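Local coordinates for putative histidinol-phosphate aminotransferase (Burkholderia pseudomallei, PDB 3P1T), which probably uses pyridoxal 5'-phosphate to transfer amino groups, perhaps between L-histidinol phosphate and 2-oxoglutarate in histidine biosynthesis, at the interface of chains A and B. Numbering follows the deposited sequence. Chains: chain A/B, Putative histidinol-phosphate aminotransferase.

The interface of chains A and B. Residues chain A 48, 225-227; chain B 78, 203, 206.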
loop_
_atom_site.group_PDB
_atom_site.type_symbol
_atom_site.label_atom_id
_atom_site.label_comp_id
_atom_site.label_asym_id
_atom_site.label_seq_id
_atom_site.Cartn_x
_atom_site.Cartn_y
_atom_site.Cartn_z
ATOM N N TYR A 48 9.370 -4.479 11.724
ATOM C CA TYR A 48 8.345 -3.447 11.533
ATOM C C TYR A 48 8.996 -2.040 11.695
ATOM O O TYR A 48 9.820 -1.852 12.600
ATOM C CB TYR A 48 7.171 -3.647 12.490
ATOM C CG TYR A 48 6.372 -4.913 12.216
ATOM C CD1 TYR A 48 5.481 -4.983 11.148
ATOM C CD2 TYR A 48 6.471 -6.025 13.057
ATOM C CE1 TYR A 48 4.740 -6.141 10.896
ATOM C CE2 TYR A 48 5.724 -7.186 12.817
ATOM C CZ TYR A 48 4.865 -7.238 11.733
ATOM O OH TYR A 48 4.125 -8.368 11.477
ATOM N N TRP A 225 -4.599 0.975 6.766
ATOM C CA TRP A 225 -4.074 -0.328 7.097
ATOM C C TRP A 225 -2.842 -0.200 7.941
ATOM O O TRP A 225 -2.124 0.796 7.840
ATOM C CB TRP A 225 -3.765 -1.107 5.823
ATOM C CG TRP A 225 -4.943 -1.314 4.914
ATOM C CD1 TRP A 225 -6.229 -1.571 5.287
ATOM C CD2 TRP A 225 -4.907 -1.443 3.479
ATOM N NE1 TRP A 225 -7.014 -1.762 4.176
ATOM C CE2 TRP A 225 -6.224 -1.709 3.053
ATOM C CE3 TRP A 225 -3.892 -1.295 2.504
ATOM C CZ2 TRP A 225 -6.556 -1.849 1.701
ATOM C CZ3 TRP A 225 -4.214 -1.460 1.164
ATOM C CH2 TRP A 225 -5.531 -1.717 0.772
ATOM N N PHE A 226 -2.587 -1.211 8.780
ATOM C CA PHE A 226 -1.389 -1.246 9.593
ATOM C C PHE A 226 -0.159 -1.386 8.677
ATOM O O PHE A 226 -0.183 -2.220 7.761
ATOM C CB PHE A 226 -1.468 -2.391 10.621
ATOM C CG PHE A 226 -0.159 -2.669 11.321
ATOM C CD1 PHE A 226 0.369 -1.762 12.239
ATOM C CD2 PHE A 226 0.571 -3.810 11.032
ATOM C CE1 PHE A 226 1.608 -1.991 12.840
ATOM C CE2 PHE A 226 1.795 -4.049 11.654
ATOM C CZ PHE A 226 2.308 -3.135 12.544
ATOM N N CYS A 227 0.879 -0.536 8.897
ATOM C CA CYS A 227 2.131 -0.535 8.143
ATOM C C CYS A 227 1.815 -0.399 6.630
ATOM O O CYS A 227 2.340 -1.138 5.774
ATOM C CB CYS A 227 2.938 -1.798 8.466
ATOM S SG CYS A 227 4.601 -1.872 7.727
ATOM N N ASP B 78 -4.860 -6.818 6.931
ATOM C CA ASP B 78 -5.847 -5.721 6.936
ATOM C C ASP B 78 -6.499 -5.580 5.559
ATOM O O ASP B 78 -7.734 -5.583 5.500
ATOM C CB ASP B 78 -5.258 -4.368 7.375
ATOM C CG ASP B 78 -4.923 -4.192 8.841
ATOM O OD1 ASP B 78 -4.797 -5.213 9.552
ATOM O OD2 ASP B 78 -4.709 -3.036 9.263
ATOM N N ALA B 203 8.613 -8.515 7.265
ATOM C CA ALA B 203 7.677 -7.868 8.193
ATOM C C ALA B 203 7.541 -6.359 7.962
ATOM O O ALA B 203 6.433 -5.835 8.067
ATOM C CB ALA B 203 8.107 -8.110 9.619
ATOM N N ARG B 206 5.055 -5.550 5.000
ATOM C CA ARG B 206 3.655 -5.894 5.275
ATOM C C ARG B 206 2.970 -6.349 3.954
ATOM O O ARG B 206 2.151 -5.628 3.374
ATOM C CB ARG B 206 2.917 -4.701 5.954
ATOM C CG ARG B 206 1.530 -5.004 6.522
ATOM C CD ARG B 206 1.527 -5.992 7.673
ATOM N NE ARG B 206 0.235 -5.965 8.360
ATOM C CZ ARG B 206 -0.100 -6.756 9.368
ATOM N NH1 ARG B 206 0.748 -7.675 9.812
ATOM N NH2 ARG B 206 -1.288 -6.631 9.949
HETATM O O HOH W 1 -1.992 -4.444 6.993
#
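A:Phe226 sets the rim of its ring on the guanidinium of B:Arg206, and this pair forms the tightly packed heart of the patch. The ring carbon CD2 of A:Phe226 lies over one face of the guanidinium, 3.4 Å from CZ of B:Arg206, with the two planes 89° apart, an edge-on-face meeting. CG of A:Phe226 is anti to its backbone N (chi1 169°), which directs the ring toward the arginine while the backbone N-H serves another partner. That N-H donates to the carboxylate OD2 of B:Asp78, with N and OD2 2.8 Å apart; the bond is nearly straight (164° at H) but reaches the oxygen from above the carboxylate plane. The other carboxylate oxygen, OD1, faces the edge of the guanidinium in a long salt bridge within chain B, 3.8 Å from NH2 of B:Arg206, and may help fix the rotation of the group beneath the ring. A water bridges the carbonyl O of A:Phe226, at 3.0 Å, and NE of B:Arg206. At the base of the arginine, SG of A:Cys227 rests against CB of B:Arg206 at 3.7 Å. Beyond B:Asp78 the indole of A:Trp225 lies alongside, antiparallel to the aspartate, its CD1 3.6 Å from CB of B:Asp78. Packing is looser toward A:Tyr48, which buries 21 Å² against 67 Å² for B:Arg206: the methyl CB of B:Ala203 sits over the phenol ring, 4.0 Å from its centroid, while the carbonyl O of B:Ala203 nears the CD1-CE1 side. The patch probably borders the pyridoxal 5'-phosphate site of this two-fold dimer: by family, B:Arg206 binds the cofactor phosphate and A:Tyr48 probably reaches in from the other subunit. A:Tyr48 comes from the loop between 3-10 helix 42-44 and helix 52-64; the A:Trp225-A:Cys227 loop, between helices 214-221 and 231-241, meets the start of B helix 76-87 and the B loop between strands 190-195 and 208-211.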